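Local atomic coordinates of exocyst complex component EXO70 (Saccharomyces cerevisiae, PDB entry 2B1E), a protein that forms part of the exocyst complex, which tethers secretory vesicles to the sites of exocytosis, and plays a role in the assembly of that complex. Residues 390-395 against 405-410; 382-387 against 411-416; 348-353 against 397-402. One frame throughout, in Å; residues are numbered along the deposited sequence.

How the contacts relate
From the N terminus, residues 348-353 come first, in the loop that leads into helix 364-391; contact 3 closes a loop from there to 397-402, spanning the whole of that helix. Contact 2 starts on the helix at 382-387 and ends at 411-416 on helix 410-429. Contact 1 (390-395 with 405-410) lies wholly within the loop of contact 2 and closes the linker between the two helices. Contact 3 crosses both others, because 397-402 belongs to that same linker while its partner precedes the helix. Contact 2 is the buried helix pair; contacts 1 and 3 lie at the surface and fasten the linker down. I413 touches L391 and N407, and E351 pairs with R385.

Contact 1 (390-395 against 405-410); sequences ALMPNQ and SKNKHK
L391 and M392, where helix 364-391 gives way to the linker, hold the imidazole of H409, the N-cap residue of helix 410-429. The ring contacts come from two directions. L391 lays CB over one face, a CH-pi contact 3.9 Å from the centroid of the H409 ring, 16° off the normal and shifted toward the rim. H409 CG stands anti to its own carbonyl carbon (chi1 -51°), which sets it 3.6 Å from L391 CD1. K408 CB lies over the opposite face, so aliphatic carbon flanks the imidazole above and below. M392 arrives at the rim instead: its CG is 3.5 Å from H409 CD2, and its SD sits in the ring plane, 4.7 Å from the H409 centroid, an edge-on Met-aromatic contact.

Side-chain hydrogen bonds brace the 405-410 side, and a type I turn closed by Q395 N to M392 O (3.2 Å) shapes the other. N407 OD1 accepts from H409 N at 3.0 Å (N-H...O 153°), an Asx turn that fixes the backbone bearing the ring. K410 NZ reaches back to N407 O at 2.6 Å and also bonds S404 O, while K408 NZ donates to S405 O. Y455 of helix 440-473 packs on N407 and K410.

The H409 ring is thus held by CH-pi, sulfur-aromatic and aliphatic contacts, while the Asx turn and lysine bonds set its backbone.

Contact 2 (382-387 against 411-416); sequences NLERKA and QRIGFF
I413 and F416 of helix 410-429 pack on L383, E384 and A387 of helix 364-391, a buried interface between two antiparallel neighbours of the all-helical, rod-shaped Exo70 fold. The axes of segments 382-387 and 411-416 approach to 10.1 Å and their N-to-C directions make an angle of 146°.

A387 is the small residue in the middle. Its CB faces both partners, 4.1 Å from I413 CG1 and 4.0 Å from F416 CD2, and the backbones come nearest here, with A387 CA 6.6 Å from I413 CA. On one side of this point the two branches of I413 are divided: CG1 serves A387, while CG2 presses on the aliphatic part of E384, at 3.5 Å from its CG, the two side chains crossing at about a right angle. On the other side F416 extends toward L383, whose CD2 lies 4.3 Å from F416 CZ. F416 CG is anti to the backbone N (chi1 173°), a setting that starts the ring off toward helix 364-391.

Further out, E384 combines an apolar stem with a buried carboxylate. OE2 accepts from Y455 OH and Q388 NE2, and OE1 from Y452 OH and probably from A400 N, a set of donors that would favour the charged form. The same bonds hold the chain in place beneath I413 CG2. Q388 and L391 also touch I413, and I417 touches both L383 and E384.

At the rim of the aromatic ring, L383 O lies in the ring plane, 3.8 Å from F416 CE2, while accepting the helical bond from A387 N at 3.0 Å.

Contact 3 (348-353 against 397-402); sequences KEKEYT and PDVANP
K350 reaches across to D398 and V399, and its ammonium group carries the polar part of this contact. NZ donates to V399 O at 2.7 Å, lying in the carbonyl plane with a C=O...N angle of 160°. The same NZ makes a salt bridge to D398 OD1 at 2.9 Å, the two side chains crossing at about a right angle. K350 CG sits between the backbone N and the carbonyl carbon (chi1 85°), and from there the chain runs extended to the 397-402 loop. The other carboxylate oxygen of D398 is used within its own loop: N401 ND2 donates to OD2 on the syn side at 2.6 Å, so both oxygens have a partner and the rotation of the group is fixed.

A water adds to this cluster. It gives a hydrogen to P397 O and accepts from V399 N at 2.9 Å, with a weak, long bond from K350 NZ.

The remaining contacts across the two segments are van der Waals packing. E351 lays its stem against V399, with CG 3.7 Å from V399 CG2, and the methyl of A400 rests on the K350 carbonyl oxygen, CB to O 3.5 Å. V399 is buried, reaching V381 on helix 364-391 as well, and R451 of helix 440-473 touches A400. The polar end of E351 turns to that first helix, where OE2 forms a salt bridge with R385.

The backbones differ in kind. E351 N bonds K348 O and Y352 N bonds E349 O, the i to i+3 pattern of a 3-10 turn; 397-402 is irregular, held by Q388 OE1 at D398 N and by Y455 OH at N401 N. The arrangement is a loop-to-loop contact, a 3-10 turn tied to an interhelical linker at the surface of the Exo70 helical rod.

Contact 1 (390-395 against 405-410)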
loop_
_atom_site.group_PDB
_atom_site.type_symbol
_atom_site.label_atom_id
_atom_site.label_comp_id
_atom_site.label_asym_id
_atom_site.label_seq_id
_atom_site.Cartn_x
_atom_site.Cartn_y
_atom_site.Cartn_z
ATOM N N ALA A 390 -35.675 -9.045 0.290
ATOM C CA ALA A 390 -36.583 -8.199 -0.472
ATOM C C ALA A 390 -37.760 -8.990 -1.044
ATOM O O ALA A 390 -38.888 -8.505 -1.035
ATOM C CB ALA A 390 -35.821 -7.513 -1.605
ATOM N N LEU A 391 -37.502 -10.203 -1.534
ATOM C CA LEU A 391 -38.557 -11.023 -2.125
ATOM C C LEU A 391 -39.287 -11.917 -1.130
ATOM O O LEU A 391 -40.421 -12.317 -1.381
ATOM C CB LEU A 391 -37.997 -11.897 -3.247
ATOM C CG LEU A 391 -37.379 -11.174 -4.444
ATOM C CD1 LEU A 391 -36.723 -12.187 -5.352
ATOM C CD2 LEU A 391 -38.436 -10.376 -5.183
ATOM N N MET A 392 -38.625 -12.242 -0.021
ATOM C CA MET A 392 -39.212 -13.086 1.028
ATOM C C MET A 392 -38.850 -12.465 2.380
ATOM O O MET A 392 -37.985 -12.959 3.101
ATOM C CB MET A 392 -38.657 -14.517 0.935
ATOM C CG MET A 392 -38.957 -15.213 -0.396
ATOM S SD MET A 392 -38.154 -16.831 -0.557
ATOM C CE MET A 392 -39.524 -17.907 -0.223
ATOM N N PRO A 393 -39.523 -11.360 2.734
ATOM C CA PRO A 393 -39.320 -10.614 3.980
ATOM C C PRO A 393 -39.346 -11.463 5.254
ATOM O O PRO A 393 -38.591 -11.209 6.190
ATOM C CB PRO A 393 -40.461 -9.599 3.962
ATOM C CG PRO A 393 -40.702 -9.379 2.520
ATOM C CD PRO A 393 -40.615 -10.766 1.944
ATOM N N ASN A 394 -40.210 -12.474 5.275
ATOM C CA ASN A 394 -40.370 -13.328 6.454
ATOM C C ASN A 394 -39.440 -14.524 6.617
ATOM O O ASN A 394 -39.371 -15.110 7.701
ATOM C CB ASN A 394 -41.809 -13.832 6.516
ATOM C CG ASN A 394 -42.794 -12.718 6.764
ATOM O OD1 ASN A 394 -42.809 -12.124 7.840
ATOM N ND2 ASN A 394 -43.617 -12.418 5.764
ATOM N N GLN A 395 -38.736 -14.897 5.556
ATOM C CA GLN A 395 -37.847 -16.050 5.620
ATOM C C GLN A 395 -36.414 -15.662 5.962
ATOM O O GLN A 395 -35.981 -14.541 5.703
ATOM C CB GLN A 395 -37.855 -16.793 4.276
ATOM C CG GLN A 395 -39.242 -17.171 3.760
ATOM C CD GLN A 395 -39.946 -18.199 4.631
ATOM O OE1 GLN A 395 -39.962 -18.087 5.855
ATOM N NE2 GLN A 395 -40.541 -19.200 3.998
ATOM N N SER A 405 -35.139 -25.249 -1.485
ATOM C CA SER A 405 -36.540 -25.363 -1.887
ATOM C C SER A 405 -37.288 -24.172 -1.299
ATOM O O SER A 405 -38.257 -23.688 -1.881
ATOM C CB SER A 405 -37.158 -26.670 -1.374
ATOM O OG SER A 405 -37.259 -26.670 0.040
ATOM N N LYS A 406 -36.818 -23.710 -0.140
ATOM C CA LYS A 406 -37.390 -22.554 0.554
ATOM C C LYS A 406 -37.241 -21.291 -0.285
ATOM O O LYS A 406 -38.030 -20.365 -0.176
ATOM C CB LYS A 406 -36.676 -22.333 1.888
ATOM C CG LYS A 406 -37.302 -23.036 3.073
ATOM C CD LYS A 406 -38.502 -22.257 3.584
ATOM C CE LYS A 406 -38.944 -22.742 4.959
ATOM N NZ LYS A 406 -39.993 -21.842 5.521
ATOM N N ASN A 407 -36.204 -21.243 -1.108
ATOM C CA ASN A 407 -36.005 -20.077 -1.956
ATOM C C ASN A 407 -36.868 -20.249 -3.201
ATOM O O ASN A 407 -36.509 -21.003 -4.110
ATOM C CB ASN A 407 -34.538 -19.957 -2.349
ATOM C CG ASN A 407 -34.238 -18.654 -3.053
ATOM O OD1 ASN A 407 -35.152 -17.938 -3.471
ATOM N ND2 ASN A 407 -32.956 -18.341 -3.195
ATOM N N LYS A 408 -38.000 -19.548 -3.251
ATOM C CA LYS A 408 -38.910 -19.665 -4.389
ATOM C C LYS A 408 -38.565 -18.718 -5.541
ATOM O O LYS A 408 -39.239 -18.725 -6.565
ATOM C CB LYS A 408 -40.359 -19.386 -3.958
ATOM C CG LYS A 408 -40.827 -20.097 -2.678
ATOM C CD LYS A 408 -40.838 -21.608 -2.816
ATOM C CE LYS A 408 -41.280 -22.277 -1.497
ATOM N NZ LYS A 408 -41.077 -23.751 -1.538
ATOM N N HIS A 409 -37.520 -17.915 -5.381
ATOM C CA HIS A 409 -37.154 -16.939 -6.406
ATOM C C HIS A 409 -35.749 -17.118 -6.974
ATOM O O HIS A 409 -35.109 -16.139 -7.359
ATOM C CB HIS A 409 -37.271 -15.539 -5.797
ATOM C CG HIS A 409 -38.585 -15.293 -5.125
ATOM N ND1 HIS A 409 -39.697 -14.857 -5.809
ATOM C CD2 HIS A 409 -38.984 -15.492 -3.844
ATOM C CE1 HIS A 409 -40.728 -14.803 -4.983
ATOM N NE2 HIS A 409 -40.322 -15.182 -3.785
ATOM N N LYS A 410 -35.275 -18.353 -7.048
ATOM C CA LYS A 410 -33.920 -18.584 -7.528
ATOM C C LYS A 410 -33.656 -18.120 -8.952
ATOM O O LYS A 410 -32.570 -17.625 -9.253
ATOM C CB LYS A 410 -33.550 -20.061 -7.348
ATOM C CG LYS A 410 -33.547 -20.473 -5.875
ATOM C CD LYS A 410 -32.953 -21.852 -5.627
ATOM C CE LYS A 410 -33.899 -22.951 -6.067
ATOM N NZ LYS A 410 -35.222 -22.786 -5.426
#

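Contact 2 (382-387 against 411-416)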
loop_
_atom_site.group_PDB
_atom_site.type_symbol
_atom_site.label_atom_id
_atom_site.label_comp_id
_atom_site.label_asym_id
_atom_site.label_seq_id
_atom_site.Cartn_x
_atom_site.Cartn_y
_atom_site.Cartn_z
ATOM N N ASN A 382 -23.840 -10.751 -0.573
ATOM C CA ASN A 382 -24.610 -9.701 0.093
ATOM C C ASN A 382 -25.729 -9.165 -0.799
ATOM O O ASN A 382 -26.810 -8.829 -0.314
ATOM C CB ASN A 382 -23.682 -8.590 0.556
ATOM C CG ASN A 382 -23.045 -8.917 1.886
ATOM O OD1 ASN A 382 -23.630 -8.658 2.938
ATOM N ND2 ASN A 382 -21.859 -9.522 1.849
ATOM N N LEU A 383 -25.482 -9.088 -2.101
ATOM C CA LEU A 383 -26.546 -8.664 -2.998
ATOM C C LEU A 383 -27.606 -9.766 -2.977
ATOM O O LEU A 383 -28.799 -9.486 -3.064
ATOM C CB LEU A 383 -26.041 -8.486 -4.427
ATOM C CG LEU A 383 -25.310 -7.187 -4.750
ATOM C CD1 LEU A 383 -24.819 -7.223 -6.183
ATOM C CD2 LEU A 383 -26.243 -5.997 -4.518
ATOM N N GLU A 384 -27.171 -11.020 -2.864
ATOM C CA GLU A 384 -28.114 -12.140 -2.827
ATOM C C GLU A 384 -28.940 -12.094 -1.548
ATOM O O GLU A 384 -30.166 -12.270 -1.577
ATOM C CB GLU A 384 -27.404 -13.501 -2.881
ATOM C CG GLU A 384 -28.373 -14.604 -3.307
ATOM C CD GLU A 384 -27.969 -16.007 -2.885
ATOM O OE1 GLU A 384 -26.764 -16.354 -2.933
ATOM O OE2 GLU A 384 -28.881 -16.771 -2.514
ATOM N N ARG A 385 -28.259 -11.894 -0.424
ATOM C CA ARG A 385 -28.927 -11.813 0.868
ATOM C C ARG A 385 -30.007 -10.732 0.836
ATOM O O ARG A 385 -31.141 -10.960 1.255
ATOM C CB ARG A 385 -27.912 -11.505 1.977
ATOM C CG ARG A 385 -28.551 -11.255 3.338
ATOM C CD ARG A 385 -27.520 -11.130 4.450
ATOM N NE ARG A 385 -26.872 -12.405 4.757
ATOM C CZ ARG A 385 -25.740 -12.836 4.204
ATOM N NH1 ARG A 385 -25.105 -12.096 3.302
ATOM N NH2 ARG A 385 -25.239 -14.015 4.552
ATOM N N LYS A 386 -29.652 -9.559 0.328
ATOM C CA LYS A 386 -30.603 -8.464 0.243
ATOM C C LYS A 386 -31.771 -8.811 -0.672
ATOM O O LYS A 386 -32.918 -8.490 -0.376
ATOM C CB LYS A 386 -29.924 -7.201 -0.268
ATOM C CG LYS A 386 -30.910 -6.057 -0.434
ATOM C CD LYS A 386 -30.274 -4.845 -1.022
ATOM C CE LYS A 386 -30.034 -4.983 -2.509
ATOM N NZ LYS A 386 -29.492 -3.702 -3.026
ATOM N N ALA A 387 -31.480 -9.477 -1.780
ATOM C CA ALA A 387 -32.524 -9.863 -2.715
ATOM C C ALA A 387 -33.495 -10.841 -2.050
ATOM O O ALA A 387 -34.704 -10.724 -2.217
ATOM C CB ALA A 387 -31.913 -10.492 -3.957
ATOM N N GLN A 411 -34.646 -18.249 -9.826
ATOM C CA GLN A 411 -34.450 -17.832 -11.208
ATOM C C GLN A 411 -34.147 -16.340 -11.297
ATOM O O GLN A 411 -33.165 -15.945 -11.923
ATOM C CB GLN A 411 -35.681 -18.175 -12.062
ATOM C CG GLN A 411 -35.529 -17.753 -13.532
ATOM C CD GLN A 411 -36.631 -18.315 -14.411
ATOM O OE1 GLN A 411 -37.818 -18.140 -14.130
ATOM N NE2 GLN A 411 -36.244 -18.995 -15.478
ATOM N N ARG A 412 -34.980 -15.519 -10.656
ATOM C CA ARG A 412 -34.793 -14.067 -10.667
ATOM C C ARG A 412 -33.548 -13.615 -9.906
ATOM O O ARG A 412 -32.820 -12.733 -10.371
ATOM C CB ARG A 412 -36.020 -13.355 -10.077
ATOM C CG ARG A 412 -35.827 -11.843 -10.007
ATOM C CD ARG A 412 -36.997 -11.068 -9.411
ATOM N NE ARG A 412 -36.667 -9.641 -9.395
ATOM C CZ ARG A 412 -37.463 -8.676 -8.944
ATOM N NH1 ARG A 412 -38.664 -8.964 -8.455
ATOM N NH2 ARG A 412 -37.053 -7.416 -8.983
ATOM N N ILE A 413 -33.321 -14.192 -8.726
ATOM C CA ILE A 413 -32.152 -13.839 -7.937
ATOM C C ILE A 413 -30.901 -14.250 -8.715
ATOM O O ILE A 413 -29.914 -13.506 -8.765
ATOM C CB ILE A 413 -32.183 -14.531 -6.551
ATOM C CG1 ILE A 413 -33.318 -13.938 -5.708
ATOM C CG2 ILE A 413 -30.828 -14.371 -5.857
ATOM C CD1 ILE A 413 -33.701 -14.777 -4.458
ATOM N N GLY A 414 -30.950 -15.418 -9.348
ATOM C CA GLY A 414 -29.807 -15.860 -10.132
ATOM C C GLY A 414 -29.483 -14.867 -11.239
ATOM O O GLY A 414 -28.321 -14.520 -11.471
ATOM N N PHE A 415 -30.524 -14.405 -11.922
ATOM C CA PHE A 415 -30.378 -13.441 -13.013
ATOM C C PHE A 415 -29.803 -12.126 -12.478
ATOM O O PHE A 415 -28.856 -11.565 -13.040
ATOM C CB PHE A 415 -31.748 -13.198 -13.660
ATOM C CG PHE A 415 -31.734 -12.149 -14.743
ATOM C CD1 PHE A 415 -31.170 -12.422 -15.988
ATOM C CD2 PHE A 415 -32.274 -10.886 -14.512
ATOM C CE1 PHE A 415 -31.143 -11.447 -16.996
ATOM C CE2 PHE A 415 -32.255 -9.900 -15.516
ATOM C CZ PHE A 415 -31.686 -10.184 -16.760
ATOM N N PHE A 416 -30.392 -11.626 -11.396
ATOM C CA PHE A 416 -29.939 -10.385 -10.770
ATOM C C PHE A 416 -28.441 -10.438 -10.435
ATOM O O PHE A 416 -27.686 -9.531 -10.802
ATOM C CB PHE A 416 -30.792 -10.121 -9.516
ATOM C CG PHE A 416 -30.337 -8.956 -8.674
ATOM C CD1 PHE A 416 -30.160 -7.684 -9.232
ATOM C CD2 PHE A 416 -30.125 -9.125 -7.312
ATOM C CE1 PHE A 416 -29.779 -6.601 -8.439
ATOM C CE2 PHE A 416 -29.743 -8.048 -6.497
ATOM C CZ PHE A 416 -29.569 -6.782 -7.061
#

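Contact 3 (348-353 against 397-402)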
loop_
_atom_site.group_PDB
_atom_site.type_symbol
_atom_site.label_atom_id
_atom_site.label_comp_id
_atom_site.label_asym_id
_atom_site.label_seq_id
_atom_site.Cartn_x
_atom_site.Cartn_y
_atom_site.Cartn_z
ATOM N N LYS A 348 -18.587 -17.034 7.076
ATOM C CA LYS A 348 -19.024 -18.401 6.808
ATOM C C LYS A 348 -18.452 -18.934 5.494
ATOM O O LYS A 348 -18.684 -18.368 4.421
ATOM C CB LYS A 348 -20.551 -18.458 6.789
ATOM C CG LYS A 348 -21.187 -18.048 8.114
ATOM C CD LYS A 348 -22.703 -18.125 8.060
ATOM C CE LYS A 348 -23.329 -17.782 9.412
ATOM N NZ LYS A 348 -22.960 -18.754 10.484
ATOM N N GLU A 349 -17.708 -20.032 5.598
ATOM C CA GLU A 349 -17.059 -20.673 4.455
ATOM C C GLU A 349 -17.919 -20.850 3.210
ATOM O O GLU A 349 -17.509 -20.476 2.110
ATOM C CB GLU A 349 -16.507 -22.041 4.867
ATOM C CG GLU A 349 -15.381 -21.973 5.880
ATOM C CD GLU A 349 -14.979 -23.340 6.403
ATOM O OE1 GLU A 349 -14.011 -23.409 7.190
ATOM O OE2 GLU A 349 -15.632 -24.340 6.033
ATOM N N LYS A 350 -19.107 -21.422 3.378
ATOM C CA LYS A 350 -19.984 -21.663 2.240
ATOM C C LYS A 350 -20.230 -20.408 1.419
ATOM O O LYS A 350 -20.580 -20.500 0.245
ATOM C CB LYS A 350 -21.326 -22.250 2.691
ATOM C CG LYS A 350 -22.376 -21.231 3.117
ATOM C CD LYS A 350 -23.779 -21.839 3.009
ATOM C CE LYS A 350 -24.874 -20.816 3.302
ATOM N NZ LYS A 350 -26.243 -21.351 3.011
ATOM N N GLU A 351 -20.039 -19.245 2.038
ATOM C CA GLU A 351 -20.245 -17.962 1.367
ATOM C C GLU A 351 -19.057 -17.466 0.545
ATOM O O GLU A 351 -19.082 -16.347 0.023
ATOM C CB GLU A 351 -20.622 -16.889 2.388
ATOM C CG GLU A 351 -22.080 -16.917 2.793
ATOM C CD GLU A 351 -22.440 -15.804 3.759
ATOM O OE1 GLU A 351 -21.973 -14.661 3.565
ATOM O OE2 GLU A 351 -23.205 -16.071 4.706
ATOM N N TYR A 352 -18.013 -18.282 0.437
ATOM C CA TYR A 352 -16.845 -17.888 -0.342
ATOM C C TYR A 352 -16.501 -18.982 -1.333
ATOM O O TYR A 352 -16.909 -20.127 -1.164
ATOM C CB TYR A 352 -15.647 -17.603 0.567
ATOM C CG TYR A 352 -15.905 -16.489 1.553
ATOM C CD1 TYR A 352 -16.559 -16.738 2.756
ATOM C CD2 TYR A 352 -15.535 -15.175 1.264
ATOM C CE1 TYR A 352 -16.843 -15.713 3.644
ATOM C CE2 TYR A 352 -15.815 -14.140 2.147
ATOM C CZ TYR A 352 -16.470 -14.419 3.336
ATOM O OH TYR A 352 -16.760 -13.405 4.216
ATOM N N THR A 353 -15.760 -18.628 -2.377
ATOM C CA THR A 353 -15.400 -19.611 -3.382
ATOM C C THR A 353 -13.977 -20.131 -3.220
ATOM O O THR A 353 -13.432 -20.764 -4.125
ATOM C CB THR A 353 -15.589 -19.037 -4.799
ATOM O OG1 THR A 353 -14.967 -17.752 -4.887
ATOM C CG2 THR A 353 -17.068 -18.907 -5.118
ATOM N N PRO A 397 -32.730 -15.763 5.083
ATOM C CA PRO A 397 -32.031 -16.000 3.818
ATOM C C PRO A 397 -31.152 -17.244 3.842
ATOM O O PRO A 397 -30.540 -17.562 4.862
ATOM C CB PRO A 397 -31.209 -14.727 3.638
ATOM C CG PRO A 397 -32.088 -13.684 4.270
ATOM C CD PRO A 397 -32.514 -14.383 5.546
ATOM N N ASP A 398 -31.111 -17.954 2.719
ATOM C CA ASP A 398 -30.269 -19.133 2.591
ATOM C C ASP A 398 -29.444 -18.905 1.334
ATOM O O ASP A 398 -29.773 -19.394 0.256
ATOM C CB ASP A 398 -31.115 -20.407 2.468
ATOM C CG ASP A 398 -30.260 -21.658 2.332
ATOM O OD1 ASP A 398 -29.077 -21.609 2.735
ATOM O OD2 ASP A 398 -30.764 -22.688 1.837
ATOM N N VAL A 399 -28.374 -18.132 1.482
ATOM C CA VAL A 399 -27.510 -17.784 0.364
ATOM C C VAL A 399 -26.566 -18.901 -0.047
ATOM O O VAL A 399 -26.319 -19.842 0.716
ATOM C CB VAL A 399 -26.650 -16.533 0.683
ATOM C CG1 VAL A 399 -27.554 -15.352 1.037
ATOM C CG2 VAL A 399 -25.676 -16.839 1.827
ATOM N N ALA A 400 -26.033 -18.771 -1.259
ATOM C CA ALA A 400 -25.094 -19.737 -1.807
ATOM C C ALA A 400 -25.651 -21.146 -1.791
ATOM O O ALA A 400 -24.932 -22.100 -1.507
ATOM C CB ALA A 400 -23.784 -19.687 -1.033
ATOM N N ASN A 401 -26.934 -21.284 -2.082
ATOM C CA ASN A 401 -27.538 -22.603 -2.104
ATOM C C ASN A 401 -28.521 -22.728 -3.256
ATOM O O ASN A 401 -29.692 -22.399 -3.121
ATOM C CB ASN A 401 -28.239 -22.896 -0.775
ATOM C CG ASN A 401 -28.897 -24.262 -0.758
ATOM O OD1 ASN A 401 -28.637 -25.097 -1.631
ATOM N ND2 ASN A 401 -29.744 -24.506 0.243
ATOM N N PRO A 402 -28.042 -23.199 -4.419
ATOM C CA PRO A 402 -28.836 -23.392 -5.636
ATOM C C PRO A 402 -29.959 -24.421 -5.483
ATOM O O PRO A 402 -30.856 -24.490 -6.319
ATOM C CB PRO A 402 -27.798 -23.855 -6.659
ATOM C CG PRO A 402 -26.543 -23.202 -6.189
ATOM C CD PRO A 402 -26.606 -23.383 -4.697
HETATM O O HOH W 1 -27.509 -18.349 4.234
#